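Long-range contacts in manganese-dependent inorganic pyrophosphatase (Methanocaldococcus jannaschii, PDB 2EB0), which hydrolyses inorganic diphosphate to two phosphates, a manganese-dependent reaction of the family II pyrophosphatases: residues E61-D66 against L82-D87; R2-H7 against Y23-Y28. All coordinates share one frame; numbering follows the deposited sequence.

How the contacts relate
Both contacts belong to the parallel sheet of the DHH domain, their centres about 8 Å apart. Strands 2-5 and 61-65 are neighbours in it; contact 2 joins strand 2-5 to the end of helix 12-25 and the start of strand 28-31, while contact 1 pairs strand 61-65 with 82-87. A salt bridge from Arg2 NH2 to Glu61 OE2, 2.7 Å, ties them at the start of the strands. At the other end they share a manganese ion, chain F, held by His7 of contact 2 and Asp66 of contact 1; Asp66 also reaches the second manganese, chain E. The dinuclear metal site thus sits beyond the C-terminal ends of these strands.

Contact 1 (E61-D66 against L82-D87); sequences EIILVD and LIAIID. With MN (manganese (II) ion), chain F; MN (manganese (II) ion), chain E.
Asp66 bridges the two manganese ions at the end of strand 61-65, its OD1 2.1 Å from the ion of chain F and its OD2 2.3 Å from that of chain E. The side chain leaves the backbone pointing away from 82-87, and with CG anti to the backbone N (chi1 -153°) its carboxylate reaches both metals; Ser14 and Thr109 hydrogen-bond to OD1 and OD2, and two cations on one carboxylate should strongly favour its ionised form. Behind it, Asp87 OD2 comes within 3.0 Å of the carbonyl carbon Asp66 C while hydrogen-bonding to His89. Four backbone hydrogen bonds then join the parallel strands. Ile83 N meets Ile62 O at 2.6 Å, nearly along the C=O axis, and Ile86 N reaches Leu64 O in the same manner. Leu64 N approaches Ala84 O from above the carbonyl plane, whereas Asp66 N approaches Ile86 O within the plane of that carbonyl group. Ile62 pairs with Leu82 but Ile63 with Ala84, so Ile83 is the extra residue of a beta bulge, its side chain pointing toward the partner strand: CB packs 3.8 Å from Ile63 CG1, and CD1 lies beside the carboxylate of Glu61, Arg2's partner. On one face the side chains of Leu64 and Leu82 cross at about a right angle, Leu64 CG 4.1 Å from Leu82 CD2; on the other, those of Val65 and Ile86 cross obliquely, CG1 against CB. Helix 12-25 packs on the latter face, Leu21 meeting Ile63, Val65 and Ile86, while strand 2-5 adjoins 61-65 and strand 100-103 lies next to 82-87.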
ATOM      1  N   GLU B  61       0.204  14.676  13.610  1.00 22.19           N
ATOM      2  CA  GLU B  61       0.385  14.304  12.215  1.00 23.65           C
ATOM      3  C   GLU B  61       1.289  13.082  12.304  1.00 23.62           C
ATOM      4  O   GLU B  61       2.420  13.159  12.805  1.00 25.35           O
ATOM      5  CB  GLU B  61       1.048  15.419  11.411  1.00 42.72           C
ATOM      6  CG  GLU B  61       0.082  16.508  10.972  1.00 46.81           C
ATOM      7  CD  GLU B  61       0.714  17.479   9.991  1.00 51.13           C
ATOM      8  OE1 GLU B  61       0.023  18.423   9.548  1.00 55.02           O
ATOM      9  OE2 GLU B  61       1.904  17.295   9.662  1.00 53.22           O
ATOM     10  N   ILE B  62       0.786  11.956  11.824  1.00 28.66           N
ATOM     11  CA  ILE B  62       1.513  10.707  11.919  1.00 26.16           C
ATOM     12  C   ILE B  62       2.131  10.133  10.652  1.00 26.23           C
ATOM     13  O   ILE B  62       1.558  10.186   9.559  1.00 27.17           O
ATOM     14  CB  ILE B  62       0.602   9.624  12.519  1.00 24.32           C
ATOM     15  CG1 ILE B  62       0.055  10.088  13.874  1.00 24.99           C
ATOM     16  CG2 ILE B  62       1.362   8.318  12.645  1.00 23.65           C
ATOM     17  CD1 ILE B  62       1.104  10.221  14.968  1.00 24.77           C
ATOM     18  N   ILE B  63       3.326   9.588  10.830  1.00 19.43           N
ATOM     19  CA  ILE B  63       4.060   8.913   9.778  1.00 19.20           C
ATOM     20  C   ILE B  63       4.414   7.571  10.413  1.00 19.25           C
ATOM     21  O   ILE B  63       5.219   7.505  11.354  1.00 17.13           O
ATOM     22  CB  ILE B  63       5.359   9.639   9.396  1.00 22.54           C
ATOM     23  CG1 ILE B  63       5.035  10.893   8.582  1.00 26.26           C
ATOM     24  CG2 ILE B  63       6.243   8.708   8.592  1.00 21.72           C
ATOM     25  CD1 ILE B  63       6.246  11.680   8.149  1.00 27.31           C
ATOM     26  N   LEU B  64       3.795   6.511   9.909  1.00 20.63           N
ATOM     27  CA  LEU B  64       4.028   5.178  10.437  1.00 20.30           C
ATOM     28  C   LEU B  64       5.167   4.476   9.719  1.00 20.70           C
ATOM     29  O   LEU B  64       5.293   4.574   8.504  1.00 22.75           O
ATOM     30  CB  LEU B  64       2.764   4.337  10.304  1.00 13.90           C
ATOM     31  CG  LEU B  64       1.508   4.903  10.967  1.00 15.13           C
ATOM     32  CD1 LEU B  64       0.324   3.988  10.663  1.00 12.96           C
ATOM     33  CD2 LEU B  64       1.729   5.020  12.475  1.00 14.72           C
ATOM     34  N   VAL B  65       6.004   3.793  10.492  1.00 16.02           N
ATOM     35  CA  VAL B  65       7.103   3.016   9.941  1.00 15.96           C
ATOM     36  C   VAL B  65       7.023   1.618  10.513  1.00 16.99           C
ATOM     37  O   VAL B  65       6.611   1.426  11.654  1.00 17.57           O
ATOM     38  CB  VAL B  65       8.507   3.573  10.303  1.00 20.10           C
ATOM     39  CG1 VAL B  65       8.787   4.842   9.523  1.00 20.43           C
ATOM     40  CG2 VAL B  65       8.604   3.817  11.811  1.00 20.92           C
ATOM     41  N   ASP B  66       7.372   0.640   9.688  1.00 15.61           N
ATOM     42  CA  ASP B  66       7.430  -0.738  10.124  1.00 14.30           C
ATOM     43  C   ASP B  66       6.125  -1.425  10.470  1.00 14.76           C
ATOM     44  O   ASP B  66       6.139  -2.439  11.162  1.00 10.50           O
ATOM     45  CB  ASP B  66       8.355  -0.841  11.329  1.00 16.85           C
ATOM     46  CG  ASP B  66       8.991  -2.195  11.444  1.00 16.72           C
ATOM     47  OD1 ASP B  66       9.365  -2.572  12.569  1.00 18.10           O
ATOM     48  OD2 ASP B  66       9.131  -2.870  10.401  1.00 15.59           O
ATOM     49  N   LEU B  82      -2.882  10.973   9.393  1.00 32.15           N
ATOM     50  CA  LEU B  82      -1.936  10.056   8.750  1.00 31.84           C
ATOM     51  C   LEU B  82      -1.294  10.681   7.508  1.00 31.10           C
ATOM     52  O   LEU B  82      -1.968  10.909   6.502  1.00 30.55           O
ATOM     53  CB  LEU B  82      -2.650   8.763   8.350  1.00 36.26           C
ATOM     54  CG  LEU B  82      -1.990   7.420   8.686  1.00 41.26           C
ATOM     55  CD1 LEU B  82      -2.635   6.317   7.841  1.00 38.44           C
ATOM     56  CD2 LEU B  82      -0.494   7.480   8.418  1.00 37.51           C
ATOM     57  N   ILE B  83       0.011  10.940   7.584  1.00 27.56           N
ATOM     58  CA  ILE B  83       0.769  11.542   6.486  1.00 26.41           C
ATOM     59  C   ILE B  83       1.400  10.505   5.541  1.00 27.40           C
ATOM     60  O   ILE B  83       1.326  10.637   4.315  1.00 28.64           O
ATOM     61  CB  ILE B  83       1.922  12.431   7.026  1.00 26.33           C
ATOM     62  CG1 ILE B  83       1.362  13.555   7.900  1.00 27.41           C
ATOM     63  CG2 ILE B  83       2.749  12.992   5.864  1.00 24.00           C
ATOM     64  CD1 ILE B  83       0.597  14.624   7.138  1.00 31.51           C
ATOM     65  N   ALA B  84       2.030   9.478   6.106  1.00 24.44           N
ATOM     66  CA  ALA B  84       2.684   8.472   5.272  1.00 23.65           C
ATOM     67  C   ALA B  84       2.892   7.138   5.967  1.00 21.58           C
ATOM     68  O   ALA B  84       2.715   7.013   7.178  1.00 21.19           O
ATOM     69  CB  ALA B  84       4.053   9.003   4.787  1.00 10.28           C
ATOM     70  N   ILE B  85       3.262   6.143   5.172  1.00 17.22           N
ATOM     71  CA  ILE B  85       3.562   4.816   5.682  1.00 16.35           C
ATOM     72  C   ILE B  85       4.773   4.295   4.914  1.00 18.10           C
ATOM     73  O   ILE B  85       4.750   4.229   3.682  1.00 18.80           O
ATOM     74  CB  ILE B  85       2.384   3.835   5.494  1.00 16.23           C
ATOM     75  CG1 ILE B  85       1.189   4.278   6.351  1.00 17.71           C
ATOM     76  CG2 ILE B  85       2.816   2.437   5.893  1.00 11.25           C
ATOM     77  CD1 ILE B  85      -0.012   3.351   6.271  1.00 16.33           C
ATOM     78  N   ILE B  86       5.829   3.962   5.653  1.00 19.47           N
ATOM     79  CA  ILE B  86       7.068   3.425   5.102  1.00 18.90           C
ATOM     80  C   ILE B  86       7.221   2.087   5.813  1.00 20.15           C
ATOM     81  O   ILE B  86       7.502   2.034   7.015  1.00 20.20           O
ATOM     82  CB  ILE B  86       8.248   4.346   5.418  1.00 17.95           C
ATOM     83  CG1 ILE B  86       7.940   5.756   4.901  1.00 17.81           C
ATOM     84  CG2 ILE B  86       9.522   3.804   4.779  1.00 16.25           C
ATOM     85  CD1 ILE B  86       7.747   5.832   3.395  1.00 20.45           C
ATOM     86  N   ASP B  87       7.059   1.003   5.061  1.00 21.58           N
ATOM     87  CA  ASP B  87       7.058  -0.318   5.669  1.00 20.91           C
ATOM     88  C   ASP B  87       7.620  -1.441   4.793  1.00 21.49           C
ATOM     89  O   ASP B  87       8.149  -1.205   3.703  1.00 22.15           O
ATOM     90  CB  ASP B  87       5.598  -0.620   6.018  1.00 22.31           C
ATOM     91  CG  ASP B  87       5.438  -1.764   6.972  1.00 24.66           C
ATOM     92  OD1 ASP B  87       4.285  -2.217   7.105  1.00 27.67           O
ATOM     93  OD2 ASP B  87       6.435  -2.205   7.590  1.00 26.94           O
TER
HETATM   94 MN    MN F 504       9.071  -4.488  13.509  1.00 34.39          MN
HETATM   95 MN    MN E 503      10.725  -4.511  10.551  1.00 34.64          MN

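Contact 2 (R2-H7 against Y23-Y28); sequences RYVVGH and YFLDCY. With MN (manganese (II) ion), chain F.
The rings of Tyr3 and Tyr28 meet obliquely, centroids 5.3 Å apart and planes inclined at 50°. Tyr28 CD2 lies over one face of the Tyr3 ring, 3.6 Å from Tyr3 CE1, while Tyr28 CB sits only 3.4 Å from Tyr3 CD1. Tyr3 and Tyr28 are paired across a parallel beta bridge, so their side chains, both with CG anti to the carbonyl carbon, leave the same face of the sheet and the rings can meet. Two hydrogen bonds frame that bridge: Tyr28 N to Arg2 O, 3.0 Å, and Val4 N to Tyr28 O, 2.9 Å, both nearly along the C=O axis. Cys27, the residue before the bridge, points toward strand 2-5. Its SG takes the crowded position between backbone N and carbonyl carbon (chi1 54°) and touches Val4 CG2 at 3.4 Å, where Leu25 CD2 also approaches more loosely. Cys27 CB packs along the aliphatic part of Arg2, 3.7 Å from Arg2 CB; beyond these carbons the Arg2 side chain bends at chi3 toward its partner Glu61. Asp26, with positive phi, takes the chain out of helix 12-25 into strand 28-31. Strand, helix and adjacent parallel strand form a beta-alpha-beta unit of the DHH domain, whose first strand leads into His7, bound through NE2 to manganese with Asp11 and Asp66.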
ATOM      1  N   ARG B   2       4.331  16.727  13.969  1.00 33.37           N
ATOM      2  CA  ARG B   2       4.598  15.572  13.108  1.00 31.74           C
ATOM      3  C   ARG B   2       5.518  14.544  13.787  1.00 29.14           C
ATOM      4  O   ARG B   2       6.619  14.869  14.211  1.00 27.68           O
ATOM      5  CB  ARG B   2       5.224  16.052  11.794  1.00 44.55           C
ATOM      6  CG  ARG B   2       5.294  14.994  10.710  1.00 46.71           C
ATOM      7  CD  ARG B   2       6.062  15.495   9.506  1.00 49.60           C
ATOM      8  NE  ARG B   2       5.446  16.664   8.884  1.00 55.49           N
ATOM      9  CZ  ARG B   2       4.246  16.664   8.312  1.00 56.34           C
ATOM     10  NH1 ARG B   2       3.525  15.555   8.281  1.00 57.35           N
ATOM     11  NH2 ARG B   2       3.768  17.774   7.761  1.00 57.74           N
ATOM     12  N   TYR B   3       5.049  13.302  13.863  1.00 29.99           N
ATOM     13  CA  TYR B   3       5.776  12.211  14.499  1.00 27.44           C
ATOM     14  C   TYR B   3       5.945  10.992  13.594  1.00 26.76           C
ATOM     15  O   TYR B   3       5.039  10.637  12.836  1.00 26.72           O
ATOM     16  CB  TYR B   3       5.021  11.744  15.745  1.00 29.06           C
ATOM     17  CG  TYR B   3       4.897  12.768  16.849  1.00 29.45           C
ATOM     18  CD1 TYR B   3       5.883  12.887  17.824  1.00 27.70           C
ATOM     19  CD2 TYR B   3       3.792  13.617  16.921  1.00 29.28           C
ATOM     20  CE1 TYR B   3       5.779  13.819  18.843  1.00 30.34           C
ATOM     21  CE2 TYR B   3       3.679  14.561  17.938  1.00 31.34           C
ATOM     22  CZ  TYR B   3       4.679  14.654  18.896  1.00 31.96           C
ATOM     23  OH  TYR B   3       4.589  15.591  19.899  1.00 34.12           O
ATOM     24  N   VAL B   4       7.108  10.354  13.688  1.00 22.68           N
ATOM     25  CA  VAL B   4       7.393   9.126  12.950  1.00 20.65           C
ATOM     26  C   VAL B   4       7.331   8.050  14.042  1.00 20.37           C
ATOM     27  O   VAL B   4       8.094   8.103  15.007  1.00 19.20           O
ATOM     28  CB  VAL B   4       8.808   9.142  12.316  1.00 18.96           C
ATOM     29  CG1 VAL B   4       9.080   7.805  11.612  1.00 17.91           C
ATOM     30  CG2 VAL B   4       8.927  10.294  11.324  1.00 16.71           C
ATOM     31  N   VAL B   5       6.418   7.092  13.909  1.00 19.82           N
ATOM     32  CA  VAL B   5       6.276   6.067  14.937  1.00 20.78           C
ATOM     33  C   VAL B   5       6.234   4.638  14.425  1.00 18.32           C
ATOM     34  O   VAL B   5       5.700   4.359  13.352  1.00 17.22           O
ATOM     35  CB  VAL B   5       4.992   6.272  15.773  1.00 41.99           C
ATOM     36  CG1 VAL B   5       5.170   5.637  17.140  1.00 41.93           C
ATOM     37  CG2 VAL B   5       4.670   7.746  15.902  1.00 45.28           C
ATOM     38  N   GLY B   6       6.807   3.740  15.218  1.00 16.16           N
ATOM     39  CA  GLY B   6       6.815   2.331  14.885  1.00 15.06           C
ATOM     40  C   GLY B   6       5.611   1.689  15.548  1.00 15.64           C
ATOM     41  O   GLY B   6       4.731   2.384  16.054  1.00 17.45           O
ATOM     42  N   HIS B   7       5.576   0.366  15.575  1.00 22.10           N
ATOM     43  CA  HIS B   7       4.449  -0.356  16.150  1.00 23.82           C
ATOM     44  C   HIS B   7       4.564  -0.684  17.640  1.00 24.57           C
ATOM     45  O   HIS B   7       5.630  -0.546  18.255  1.00 23.55           O
ATOM     46  CB  HIS B   7       4.242  -1.648  15.366  1.00 25.42           C
ATOM     47  CG  HIS B   7       5.452  -2.531  15.327  1.00 27.24           C
ATOM     48  ND1 HIS B   7       6.012  -3.082  16.461  1.00 28.73           N
ATOM     49  CD2 HIS B   7       6.211  -2.958  14.288  1.00 27.05           C
ATOM     50  CE1 HIS B   7       7.062  -3.809  16.123  1.00 27.18           C
ATOM     51  NE2 HIS B   7       7.203  -3.751  14.809  1.00 27.85           N
ATOM     52  N   TYR B  23      14.808  12.077  11.569  1.00 24.67           N
ATOM     53  CA  TYR B  23      15.980  12.917  11.337  1.00 24.92           C
ATOM     54  C   TYR B  23      15.936  13.499   9.923  1.00 25.36           C
ATOM     55  O   TYR B  23      16.182  14.683   9.726  1.00 25.45           O
ATOM     56  CB  TYR B  23      17.254  12.086  11.512  1.00 24.99           C
ATOM     57  CG  TYR B  23      18.501  12.686  10.906  1.00 24.18           C
ATOM     58  CD1 TYR B  23      19.197  13.708  11.548  1.00 26.05           C
ATOM     59  CD2 TYR B  23      18.995  12.217   9.692  1.00 24.70           C
ATOM     60  CE1 TYR B  23      20.367  14.252  10.995  1.00 25.77           C
ATOM     61  CE2 TYR B  23      20.157  12.749   9.127  1.00 25.57           C
ATOM     62  CZ  TYR B  23      20.836  13.764   9.784  1.00 27.57           C
ATOM     63  OH  TYR B  23      21.980  14.287   9.218  1.00 29.71           O
ATOM     64  N   PHE B  24      15.629  12.654   8.942  1.00 21.91           N
ATOM     65  CA  PHE B  24      15.558  13.083   7.546  1.00 21.32           C
ATOM     66  C   PHE B  24      14.340  13.956   7.257  1.00 21.87           C
ATOM     67  O   PHE B  24      14.408  14.884   6.460  1.00 20.48           O
ATOM     68  CB  PHE B  24      15.523  11.863   6.616  1.00 26.63           C
ATOM     69  CG  PHE B  24      16.851  11.177   6.457  1.00 26.62           C
ATOM     70  CD1 PHE B  24      16.988   9.831   6.748  1.00 25.01           C
ATOM     71  CD2 PHE B  24      17.957  11.874   5.987  1.00 27.36           C
ATOM     72  CE1 PHE B  24      18.200   9.187   6.575  1.00 28.66           C
ATOM     73  CE2 PHE B  24      19.175  11.233   5.813  1.00 26.84           C
ATOM     74  CZ  PHE B  24      19.294   9.890   6.106  1.00 26.80           C
ATOM     75  N   LEU B  25      13.223  13.650   7.903  1.00 25.55           N
ATOM     76  CA  LEU B  25      11.994  14.402   7.690  1.00 28.19           C
ATOM     77  C   LEU B  25      11.880  15.592   8.629  1.00 29.66           C
ATOM     78  O   LEU B  25      10.915  16.346   8.564  1.00 30.57           O
ATOM     79  CB  LEU B  25      10.786  13.481   7.862  1.00 31.93           C
ATOM     80  CG  LEU B  25      10.325  12.669   6.650  1.00 33.15           C
ATOM     81  CD1 LEU B  25      11.499  12.171   5.839  1.00 36.86           C
ATOM     82  CD2 LEU B  25       9.481  11.509   7.138  1.00 35.14           C
ATOM     83  N   ASP B  26      12.872  15.750   9.498  1.00 35.36           N
ATOM     84  CA  ASP B  26      12.908  16.846  10.460  1.00 36.66           C
ATOM     85  C   ASP B  26      11.696  16.952  11.373  1.00 36.74           C
ATOM     86  O   ASP B  26      11.192  18.045  11.621  1.00 37.65           O
ATOM     87  CB  ASP B  26      13.121  18.188   9.745  1.00 44.50           C
ATOM     88  CG  ASP B  26      14.576  18.436   9.396  1.00 47.21           C
ATOM     89  OD1 ASP B  26      15.416  18.449  10.321  1.00 47.78           O
ATOM     90  OD2 ASP B  26      14.883  18.620   8.201  1.00 49.66           O
ATOM     91  N   CYS B  27      11.213  15.820  11.866  1.00 27.53           N
ATOM     92  CA  CYS B  27      10.089  15.847  12.786  1.00 27.65           C
ATOM     93  C   CYS B  27      10.470  15.054  14.027  1.00 25.25           C
ATOM     94  O   CYS B  27      11.643  14.730  14.212  1.00 24.28           O
ATOM     95  CB  CYS B  27       8.819  15.297  12.129  1.00 40.95           C
ATOM     96  SG  CYS B  27       8.961  13.669  11.408  1.00 45.41           S
ATOM     97  N   TYR B  28       9.499  14.747  14.879  1.00 28.25           N
ATOM     98  CA  TYR B  28       9.791  14.022  16.113  1.00 27.66           C
ATOM     99  C   TYR B  28       9.720  12.499  16.054  1.00 27.25           C
ATOM    100  O   TYR B  28       8.759  11.927  15.530  1.00 27.44           O
ATOM    101  CB  TYR B  28       8.851  14.482  17.230  1.00 40.47           C
ATOM    102  CG  TYR B  28       8.764  15.979  17.409  1.00 43.79           C
ATOM    103  CD1 TYR B  28       9.917  16.759  17.509  1.00 45.17           C
ATOM    104  CD2 TYR B  28       7.527  16.616  17.489  1.00 44.26           C
ATOM    105  CE1 TYR B  28       9.839  18.135  17.681  1.00 45.59           C
ATOM    106  CE2 TYR B  28       7.439  17.992  17.664  1.00 46.13           C
ATOM    107  CZ  TYR B  28       8.597  18.746  17.759  1.00 46.69           C
ATOM    108  OH  TYR B  28       8.512  20.110  17.932  1.00 47.05           O
TER
HETATM  109 MN    MN F 504       9.071  -4.488  13.509  1.00 34.39          MN